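Local coordinates for four helix bundle protein (Bacteroides thetaiotaomicron VPI-5482, PDB 2RLD) that is of unknown function but folds as a calcium-binding four-helix bundle of the 23S rRNA-intervening-sequence (S23 ribosomal protein) family, at residues G50-I53 / R54-E57; S104-I107 / N108-I112; L69-A72 / L73-A76; N77-E80 / Y81-L85. All coordinates share one frame; numbering follows the deposited sequence.

Contact 1: residues G50-I53 / R54-E57; sequences GANI and REAE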
loop_
_atom_site.group_PDB
_atom_site.type_symbol
_atom_site.label_atom_id
_atom_site.label_comp_id
_atom_site.label_asym_id
_atom_site.label_seq_id
_atom_site.Cartn_x
_atom_site.Cartn_y
_atom_site.Cartn_z
ATOM N N GLY C 50 -17.600 -3.626 -7.757
ATOM C CA GLY C 50 -18.607 -2.608 -8.163
ATOM C C GLY C 50 -17.987 -1.343 -8.726
ATOM O O GLY C 50 -18.526 -0.744 -9.669
ATOM N N ALA C 51 -16.864 -0.923 -8.150
ATOM C CA ALA C 51 -16.197 0.285 -8.597
ATOM C C ALA C 51 -15.736 0.157 -10.076
ATOM O O ALA C 51 -15.855 1.090 -10.861
ATOM C CB ALA C 51 -15.017 0.621 -7.681
ATOM N N ASN C 52 -15.215 -0.993 -10.445
ATOM C CA ASN C 52 -14.802 -1.200 -11.819
ATOM C C ASN C 52 -15.965 -1.341 -12.763
ATOM O O ASN C 52 -15.871 -0.908 -13.922
ATOM C CB ASN C 52 -13.886 -2.417 -11.926
ATOM C CG ASN C 52 -12.480 -2.080 -11.508
ATOM O OD1 ASN C 52 -11.732 -1.496 -12.307
ATOM N ND2 ASN C 52 -12.107 -2.422 -10.266
ATOM N N ILE C 53 -17.065 -1.933 -12.290
ATOM C CA ILE C 53 -18.268 -2.031 -13.117
ATOM C C ILE C 53 -18.756 -0.618 -13.412
ATOM O O ILE C 53 -19.136 -0.306 -14.541
ATOM C CB ILE C 53 -19.370 -2.888 -12.453
ATOM C CG1 ILE C 53 -18.889 -4.353 -12.357
ATOM C CG2 ILE C 53 -20.655 -2.807 -13.272
ATOM C CD1 ILE C 53 -19.729 -5.291 -11.466
ATOM N N ARG C 54 -18.705 0.245 -12.400
ATOM C CA ARG C 54 -19.035 1.657 -12.580
ATOM C C ARG C 54 -18.115 2.354 -13.591
ATOM O O ARG C 54 -18.584 3.202 -14.383
ATOM C CB ARG C 54 -19.016 2.400 -11.238
ATOM C CG ARG C 54 -19.612 3.803 -11.312
ATOM C CD ARG C 54 -19.592 4.527 -9.975
ATOM N NE ARG C 54 -20.519 5.641 -9.986
ATOM C CZ ARG C 54 -20.263 6.858 -10.451
ATOM N NH1 ARG C 54 -19.071 7.167 -10.927
ATOM N NH2 ARG C 54 -21.215 7.776 -10.415
ATOM N N GLU C 55 -16.820 2.034 -13.577
ATOM C CA GLU C 55 -15.919 2.584 -14.600
ATOM C C GLU C 55 -16.312 2.059 -15.965
ATOM O O GLU C 55 -16.325 2.827 -16.939
ATOM C CB GLU C 55 -14.452 2.242 -14.331
ATOM C CG GLU C 55 -13.808 3.095 -13.254
ATOM C CD GLU C 55 -12.279 3.001 -13.233
ATOM O OE1 GLU C 55 -11.683 2.411 -14.173
ATOM O OE2 GLU C 55 -11.662 3.537 -12.272
ATOM N N ALA C 56 -16.622 0.758 -16.046
ATOM C CA ALA C 56 -17.039 0.129 -17.316
ATOM C C ALA C 56 -18.207 0.871 -17.949
ATOM O O ALA C 56 -18.210 1.150 -19.164
ATOM C CB ALA C 56 -17.406 -1.340 -17.104
ATOM N N GLU C 57 -19.190 1.214 -17.130
ATOM C CA GLU C 57 -20.410 1.868 -17.629
ATOM C C GLU C 57 -20.095 3.234 -18.261
ATOM O O GLU C 57 -20.858 3.736 -19.089
ATOM C CB GLU C 57 -21.442 2.033 -16.504
ATOM C CG GLU C 57 -21.919 0.711 -15.844
ATOM C CD GLU C 57 -23.171 0.071 -16.465
ATOM O OE1 GLU C 57 -23.855 0.703 -17.300
ATOM O OE2 GLU C 57 -23.488 -1.079 -16.090
#
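Gly-50 O takes the backbone N-H of Arg-54 at 2.9 Å, the first of four successive i to i+4 bonds in the last turns of helix 38-57. Next along, Ala-51 O receives Glu-55 N in the same way, and CB of Arg-54 sits 3.4 Å from that same Ala-51 O. The Arg-54 chain then runs straight off: CG is turned opposite the backbone N (chi1 -169°) and the extended chain leads to a second subunit, where Glu-84 and Glu-80 of that subunit form salt bridges with the guanidinium group. Asn-52 O accepts Ala-56 N at 2.8 Å, while its amide turns back along the helix to bond Ser-48 O through ND2; CB of Glu-55 lies alongside, 3.5 Å from Asn-52 O. Ile-53 ends the series. Its O binds Glu-57 N and is flanked by two carbons, CB of Ala-56 at 3.3 Å from Ile-53 O and CG of Glu-57 at 3.2 Å from Ile-53 O. The branched chain of Ile-53 faces inward, onto Val-11 and Ser-15 of helix 7-32. The chemistry is thus split by direction: Ile-53 goes to helix 7-32 and Ala-56 to helix 62-88, whereas the arginine charge is spent on carboxylates of the neighbouring copy, consistent with a role for this turn in assembly.

Contact 2: residues S104-I107 / N108-I112; sequences STEI and NKLLI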
loop_
_atom_site.group_PDB
_atom_site.type_symbol
_atom_site.label_atom_id
_atom_site.label_comp_id
_atom_site.label_asym_id
_atom_site.label_seq_id
_atom_site.Cartn_x
_atom_site.Cartn_y
_atom_site.Cartn_z
ATOM N N SER C 104 -20.799 -13.876 -4.713
ATOM C CA SER C 104 -19.581 -13.560 -5.477
ATOM C C SER C 104 -19.580 -14.284 -6.803
ATOM O O SER C 104 -19.369 -13.687 -7.866
ATOM C CB SER C 104 -18.321 -13.897 -4.675
ATOM O OG SER C 104 -17.231 -13.070 -5.082
ATOM N N THR C 105 -19.878 -15.575 -6.759
ATOM C CA THR C 105 -19.749 -16.389 -7.951
ATOM C C THR C 105 -20.879 -16.082 -8.949
ATOM O O THR C 105 -20.705 -16.210 -10.174
ATOM C CB THR C 105 -19.647 -17.885 -7.588
ATOM O OG1 THR C 105 -20.770 -18.263 -6.801
ATOM C CG2 THR C 105 -18.384 -18.151 -6.778
ATOM N N GLU C 106 -22.030 -15.649 -8.438
ATOM C CA GLU C 106 -23.098 -15.134 -9.303
ATOM C C GLU C 106 -22.588 -13.960 -10.132
ATOM O O GLU C 106 -22.926 -13.836 -11.294
ATOM C CB GLU C 106 -24.309 -14.713 -8.464
ATOM C CG GLU C 106 -25.433 -14.069 -9.243
ATOM C CD GLU C 106 -26.613 -13.666 -8.356
ATOM O OE1 GLU C 106 -26.398 -13.316 -7.166
ATOM O OE2 GLU C 106 -27.762 -13.711 -8.850
ATOM N N ILE C 107 -21.791 -13.076 -9.518
ATOM C CA ILE C 107 -21.217 -11.932 -10.225
ATOM C C ILE C 107 -20.193 -12.379 -11.269
ATOM O O ILE C 107 -20.179 -11.847 -12.394
ATOM C CB ILE C 107 -20.622 -10.880 -9.221
ATOM C CG1 ILE C 107 -21.755 -10.191 -8.456
ATOM C CG2 ILE C 107 -19.711 -9.860 -9.918
ATOM C CD1 ILE C 107 -21.285 -9.387 -7.271
ATOM N N ASN C 108 -19.355 -13.358 -10.918
ATOM C CA ASN C 108 -18.441 -13.961 -11.894
ATOM C C ASN C 108 -19.160 -14.364 -13.185
ATOM O O ASN C 108 -18.719 -14.066 -14.297
ATOM C CB ASN C 108 -17.805 -15.227 -11.334
ATOM C CG ASN C 108 -16.704 -14.953 -10.351
ATOM O OD1 ASN C 108 -16.776 -14.018 -9.572
ATOM N ND2 ASN C 108 -15.665 -15.792 -10.380
ATOM N N LYS C 109 -20.273 -15.061 -13.004
ATOM C CA LYS C 109 -21.011 -15.676 -14.104
ATOM C C LYS C 109 -21.543 -14.593 -15.050
ATOM O O LYS C 109 -21.417 -14.694 -16.276
ATOM C CB LYS C 109 -22.153 -16.482 -13.504
ATOM C CG LYS C 109 -23.021 -17.225 -14.488
ATOM C CD LYS C 109 -24.172 -17.919 -13.770
ATOM C CE LYS C 109 -25.000 -16.940 -12.951
ATOM N NZ LYS C 109 -26.451 -17.240 -12.996
ATOM N N LEU C 110 -22.119 -13.544 -14.470
ATOM C CA LEU C 110 -22.688 -12.465 -15.264
ATOM C C LEU C 110 -21.580 -11.689 -16.004
ATOM O O LEU C 110 -21.703 -11.373 -17.210
ATOM C CB LEU C 110 -23.494 -11.536 -14.354
ATOM C CG LEU C 110 -24.696 -12.200 -13.665
ATOM C CD1 LEU C 110 -25.298 -11.325 -12.544
ATOM C CD2 LEU C 110 -25.738 -12.546 -14.716
ATOM N N LEU C 111 -20.482 -11.404 -15.295
ATOM C CA LEU C 111 -19.361 -10.707 -15.939
ATOM C C LEU C 111 -18.801 -11.504 -17.111
ATOM O O LEU C 111 -18.530 -10.958 -18.185
ATOM C CB LEU C 111 -18.252 -10.400 -14.946
ATOM C CG LEU C 111 -18.602 -9.394 -13.852
ATOM C CD1 LEU C 111 -17.523 -9.452 -12.775
ATOM C CD2 LEU C 111 -18.730 -7.990 -14.427
ATOM N N ILE C 112 -18.672 -12.810 -16.929
ATOM C CA ILE C 112 -18.144 -13.652 -17.996
ATOM C C ILE C 112 -19.077 -13.656 -19.210
ATOM O O ILE C 112 -18.617 -13.581 -20.369
ATOM C CB ILE C 112 -17.868 -15.086 -17.502
ATOM C CG1 ILE C 112 -16.683 -15.064 -16.537
ATOM C CG2 ILE C 112 -17.585 -16.024 -18.706
ATOM C CD1 ILE C 112 -16.607 -16.252 -15.619
#
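Four i to i+4 backbone bonds join residues 104-107 to 108-111 in regular helix, from Asn-108 N to Ser-104 O at 3.1 Å through to the nearly straight Leu-111 N to Ile-107 O (N-H...O 170°). One apolar pair stands out: CG2 of Ile-107 meets CD1 of Leu-111 at 3.6 Å, the two chains lying side by side and pointing the same way. With CG of Leu-111 set beside its backbone N (chi1 -66°), that carbon also comes to 3.3 Å from Ile-107 O. Leu-110 does likewise one step earlier, its CG 3.4 Å from Glu-106 O. Glu-106 and Lys-109 carry opposite charges, but OE2 of Glu-106 and NZ of Lys-109 stay 5.6 Å apart. On another side, the amide of Asn-108 rests by the Ser-104 carbonyl, against Ala-76 and Asn-77 and close to the carboxylate of Glu-80, which Ser-104 OG hydrogen-bonds. A leucine in place of Asn-108 would probably deprive that carboxylate of one polar neighbour and set an apolar branch against it. Ile-107 packs on Phe-18 and Ile-49, and Leu-111 on Val-11, Ile-53 and Leu-69, the i, i+4 inward stripe by which a helix of a four-helix bundle meets its three companions.

Contact 3: residues L69-A72 / L73-A76; sequences LNIA and LKEA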
loop_
_atom_site.group_PDB
_atom_site.type_symbol
_atom_site.label_atom_id
_atom_site.label_comp_id
_atom_site.label_asym_id
_atom_site.label_seq_id
_atom_site.Cartn_x
_atom_site.Cartn_y
_atom_site.Cartn_z
ATOM N N LEU C 69 -14.619 -4.486 -17.208
ATOM C CA LEU C 69 -15.328 -5.647 -16.679
ATOM C C LEU C 69 -14.356 -6.773 -16.332
ATOM O O LEU C 69 -14.570 -7.525 -15.371
ATOM C CB LEU C 69 -16.385 -6.138 -17.654
ATOM C CG LEU C 69 -17.611 -5.245 -17.893
ATOM C CD1 LEU C 69 -18.657 -6.025 -18.676
ATOM C CD2 LEU C 69 -18.179 -4.728 -16.575
ATOM N N ASN C 70 -13.287 -6.900 -17.110
ATOM C CA ASN C 70 -12.270 -7.905 -16.820
ATOM C C ASN C 70 -11.545 -7.611 -15.522
ATOM O O ASN C 70 -11.204 -8.544 -14.783
ATOM C CB ASN C 70 -11.257 -7.987 -17.953
ATOM C CG ASN C 70 -10.302 -9.180 -17.802
ATOM O OD1 ASN C 70 -9.107 -8.998 -17.563
ATOM N ND2 ASN C 70 -10.831 -10.405 -17.953
ATOM N N ILE C 71 -11.311 -6.327 -15.232
ATOM C CA ILE C 71 -10.763 -5.949 -13.915
ATOM C C ILE C 71 -11.767 -6.261 -12.786
ATOM O O ILE C 71 -11.371 -6.772 -11.731
ATOM C CB ILE C 71 -10.366 -4.464 -13.836
ATOM C CG1 ILE C 71 -9.322 -4.110 -14.900
ATOM C CG2 ILE C 71 -9.786 -4.125 -12.436
ATOM C CD1 ILE C 71 -9.084 -2.598 -15.016
ATOM N N ALA C 72 -13.061 -6.027 -13.018
ATOM C CA ALA C 72 -14.104 -6.439 -12.043
ATOM C C ALA C 72 -14.053 -7.949 -11.779
ATOM O O ALA C 72 -14.125 -8.408 -10.635
ATOM C CB ALA C 72 -15.504 -6.046 -12.550
ATOM N N LEU C 73 -13.896 -8.721 -12.857
ATOM C CA LEU C 73 -13.792 -10.168 -12.727
ATOM C C LEU C 73 -12.553 -10.596 -11.910
ATOM O O LEU C 73 -12.594 -11.559 -11.133
ATOM C CB LEU C 73 -13.734 -10.795 -14.113
ATOM C CG LEU C 73 -13.660 -12.312 -14.159
ATOM C CD1 LEU C 73 -14.788 -12.934 -13.329
ATOM C CD2 LEU C 73 -13.696 -12.760 -15.616
ATOM N N LYS C 74 -11.456 -9.878 -12.110
ATOM C CA LYS C 74 -10.228 -10.128 -11.369
ATOM C C LYS C 74 -10.475 -9.950 -9.891
ATOM O O LYS C 74 -10.044 -10.761 -9.042
ATOM C CB LYS C 74 -9.155 -9.144 -11.797
ATOM C CG LYS C 74 -7.815 -9.314 -11.084
ATOM C CD LYS C 74 -6.754 -8.385 -11.676
ATOM C CE LYS C 74 -6.971 -6.897 -11.283
ATOM N NZ LYS C 74 -6.512 -6.656 -9.879
ATOM N N GLU C 75 -11.146 -8.854 -9.590
ATOM C CA GLU C 75 -11.448 -8.496 -8.194
ATOM C C GLU C 75 -12.406 -9.522 -7.560
ATOM O O GLU C 75 -12.245 -9.912 -6.398
ATOM C CB GLU C 75 -12.002 -7.072 -8.129
ATOM C CG GLU C 75 -11.023 -5.966 -8.557
ATOM C CD GLU C 75 -9.840 -5.747 -7.611
ATOM O OE1 GLU C 75 -9.643 -6.509 -6.643
ATOM O OE2 GLU C 75 -9.110 -4.755 -7.838
ATOM N N ALA C 76 -13.376 -9.997 -8.328
ATOM C CA ALA C 76 -14.270 -11.083 -7.882
ATOM C C ALA C 76 -13.473 -12.350 -7.555
ATOM O O ALA C 76 -13.696 -12.986 -6.515
ATOM C CB ALA C 76 -15.322 -11.368 -8.948
#
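Leu-69 O and Leu-73 N make the first of four main-chain hydrogen bonds here, at 2.9 Å, and the last runs from Ala-76 N to Ala-72 O, also 2.9 Å. Between them Lys-74 N reaches Asn-70 O and Glu-75 N reaches Ile-71 O, so each carbonyl of 69-72 has its helical donor. A second kind of contact is the crowding of side-chain carbons round these same oxygens. CB of Lys-74 lies 3.2 Å from Ile-71 O, and CG of Glu-75 approaches that oxygen at 3.3 Å, its chain then bending at chi2 (-68°) to fold toward Lys-74. All this belongs to the middle of helix 62-88 in the four-helix bundle: Leu-69 is directed at Leu-111, Ile-114 and Ile-115 of helix 94-116 and at Ala-56 of helix 38-57, while Glu-75 lies along Ser-45 and Ser-48 of helix 38-57. Apolar touching between the two halves is slight. Ile-71 and Lys-74 run side by side in the same direction, CG2 of the isoleucine 4.1 Å from CE of the lysine. Charge is handled at the end of the lysine, whose chain is extended to CD and then curls at its last two torsions. NZ of Lys-74 has a long salt bridge to OE2 of Glu-75, at 3.8 Å, but its stronger partner is Glu-55 of the third subunit, and Gln-58 of that subunit packs on Asn-70, Leu-73 and Lys-74.

Contact 4: residues N77-E80 / Y81-L85; sequences NETE and YWLEL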
loop_
_atom_site.group_PDB
_atom_site.type_symbol
_atom_site.label_atom_id
_atom_site.label_comp_id
_atom_site.label_asym_id
_atom_site.label_seq_id
_atom_site.Cartn_x
_atom_site.Cartn_y
_atom_site.Cartn_z
ATOM N N ASN C 77 -12.522 -12.689 -8.417
ATOM C CA ASN C 77 -11.705 -13.860 -8.180
ATOM C C ASN C 77 -10.795 -13.713 -6.989
ATOM O O ASN C 77 -10.672 -14.656 -6.192
ATOM C CB ASN C 77 -10.924 -14.237 -9.417
ATOM C CG ASN C 77 -11.732 -15.096 -10.327
ATOM O OD1 ASN C 77 -11.847 -16.303 -10.092
ATOM N ND2 ASN C 77 -12.333 -14.495 -11.347
ATOM N N GLU C 78 -10.206 -12.534 -6.809
ATOM C CA GLU C 78 -9.378 -12.327 -5.604
ATOM C C GLU C 78 -10.225 -12.438 -4.334
ATOM O O GLU C 78 -9.805 -13.043 -3.336
ATOM C CB GLU C 78 -8.661 -10.982 -5.652
ATOM C CG GLU C 78 -7.652 -10.885 -4.518
ATOM C CD GLU C 78 -6.995 -9.541 -4.363
ATOM O OE1 GLU C 78 -6.910 -8.789 -5.361
ATOM O OE2 GLU C 78 -6.557 -9.254 -3.225
ATOM N N THR C 79 -11.418 -11.880 -4.387
ATOM C CA THR C 79 -12.340 -11.911 -3.244
ATOM C C THR C 79 -12.645 -13.375 -2.892
ATOM O O THR C 79 -12.683 -13.740 -1.727
ATOM C CB THR C 79 -13.649 -11.138 -3.568
ATOM O OG1 THR C 79 -13.349 -9.759 -3.855
ATOM C CG2 THR C 79 -14.645 -11.210 -2.407
ATOM N N GLU C 80 -12.875 -14.189 -3.912
ATOM C CA GLU C 80 -13.150 -15.633 -3.725
ATOM C C GLU C 80 -11.964 -16.345 -3.064
ATOM O O GLU C 80 -12.138 -17.229 -2.235
ATOM C CB GLU C 80 -13.591 -16.232 -5.067
ATOM C CG GLU C 80 -15.038 -15.773 -5.378
ATOM C CD GLU C 80 -15.340 -15.495 -6.842
ATOM O OE1 GLU C 80 -14.558 -15.927 -7.715
ATOM O OE2 GLU C 80 -16.366 -14.815 -7.102
ATOM N N TYR C 81 -10.756 -15.937 -3.423
ATOM C CA TYR C 81 -9.543 -16.440 -2.771
ATOM C C TYR C 81 -9.581 -16.116 -1.290
ATOM O O TYR C 81 -9.403 -16.996 -0.441
ATOM C CB TYR C 81 -8.296 -15.797 -3.409
ATOM C CG TYR C 81 -6.980 -16.039 -2.645
ATOM C CD1 TYR C 81 -6.272 -17.214 -2.776
ATOM C CD2 TYR C 81 -6.467 -15.059 -1.822
ATOM C CE1 TYR C 81 -5.067 -17.415 -2.073
ATOM C CE2 TYR C 81 -5.283 -15.247 -1.095
ATOM C CZ TYR C 81 -4.600 -16.429 -1.220
ATOM O OH TYR C 81 -3.408 -16.572 -0.539
ATOM N N TRP C 82 -9.820 -14.848 -0.968
ATOM C CA TRP C 82 -9.827 -14.457 0.458
ATOM C C TRP C 82 -10.942 -15.183 1.210
ATOM O O TRP C 82 -10.728 -15.638 2.340
ATOM C CB TRP C 82 -9.929 -12.922 0.662
ATOM C CG TRP C 82 -8.706 -12.188 0.170
ATOM C CD1 TRP C 82 -8.621 -11.333 -0.907
ATOM C CD2 TRP C 82 -7.388 -12.283 0.713
ATOM N NE1 TRP C 82 -7.313 -10.889 -1.045
ATOM C CE2 TRP C 82 -6.543 -11.468 -0.075
ATOM C CE3 TRP C 82 -6.835 -12.996 1.798
ATOM C CZ2 TRP C 82 -5.188 -11.339 0.182
ATOM C CZ3 TRP C 82 -5.494 -12.837 2.068
ATOM C CH2 TRP C 82 -4.678 -12.024 1.251
ATOM N N LEU C 83 -12.101 -15.362 0.576
ATOM C CA LEU C 83 -13.195 -16.068 1.253
ATOM C C LEU C 83 -12.793 -17.516 1.562
ATOM O O LEU C 83 -13.091 -18.071 2.620
ATOM C CB LEU C 83 -14.452 -16.039 0.398
ATOM C CG LEU C 83 -15.178 -14.697 0.315
ATOM C CD1 LEU C 83 -16.288 -14.758 -0.744
ATOM C CD2 LEU C 83 -15.742 -14.246 1.708
ATOM N N GLU C 84 -12.144 -18.154 0.609
ATOM C CA GLU C 84 -11.724 -19.534 0.788
ATOM C C GLU C 84 -10.717 -19.646 1.931
ATOM O O GLU C 84 -10.776 -20.554 2.782
ATOM C CB GLU C 84 -11.088 -20.040 -0.506
ATOM C CG GLU C 84 -10.833 -21.546 -0.479
ATOM C CD GLU C 84 -10.303 -22.104 -1.806
ATOM O OE1 GLU C 84 -10.343 -21.390 -2.840
ATOM O OE2 GLU C 84 -9.865 -23.273 -1.799
ATOM N N LEU C 85 -9.760 -18.726 1.942
ATOM C CA LEU C 85 -8.797 -18.667 3.050
ATOM C C LEU C 85 -9.475 -18.465 4.410
ATOM O O LEU C 85 -9.136 -19.137 5.390
ATOM C CB LEU C 85 -7.765 -17.565 2.783
ATOM C CG LEU C 85 -6.543 -17.518 3.680
ATOM C CD1 LEU C 85 -5.895 -18.880 3.899
ATOM C CD2 LEU C 85 -5.564 -16.493 3.091
HETATM O O HOH W 1 -11.496 -19.624 -4.201
#
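Trp-82 NE1 donates its N-H to OE2 of Glu-78 in a hydrogen bond of 2.8 Å, nearly straight (170°) and within the indole plane; the oxygen uses its anti lone pair. Glu-78 and Trp-82 lie side by side, the glutamate extended with CG opposite its backbone N (chi1 -171°), which brings CG to 3.5 Å from NE1 of Trp-82. The carboxylate plane is turned 51° from the indole. OE1 of Glu-78 lies close to the carboxylate of Glu-55 of the third subunit, a like-charge approach that may raise the proton affinity of the pair, though Lys-74 of this chain bridges to that same Glu-55 and probably eases the repulsion. The main chain is satisfied in helical fashion: Asn-77 O by Tyr-81 N, Glu-78 O by Trp-82 N, Thr-79 O by Leu-83 N at 2.9 Å and Glu-80 O by Glu-84 N, with a water adding a weak bond to Glu-80 O at 3.2 Å. Thr-79 OG1 is bonded to Glu-75 O and Ser-45 OG, and the buried Glu-80 carboxylate to Ser-104 OG. Tyr-81 sets CD2 over the centre of the Trp-82 ring, 3.9 Å above its plane, and its OH bonds Thr-47 O of the third subunit. A phenylalanine in place of Trp-82 would probably leave OE2 of Glu-78 without its N-H donor and the carboxylate freer to turn. Trp-82 also packs on Gln-41 and Ile-42, and on Ala-51 of the third subunit: this is one helix of a four-helix bundle whose flank serves as a subunit interface.

None of the four contacts closes a long loop; each joins neighbouring turns of one helix, and they follow in series without nesting or crossing. From the N terminus, contact 1 comes first, late in helix 38-57. After the connection to helix 62-88 come contact 3 and then contact 4, adjoining end to end on that helix, and contact 2 follows on helix 94-116. Contact 3 is central, touching contact 1 through Ala-56 and Leu-69 and contact 2 through Leu-111 and Leu-73. Contact 4 also meets contact 2, whereas contacts 1 and 4 lie about 20 Å apart between centres. Contacts 1, 3 and 4 meet other subunits as well; contact 2 does not.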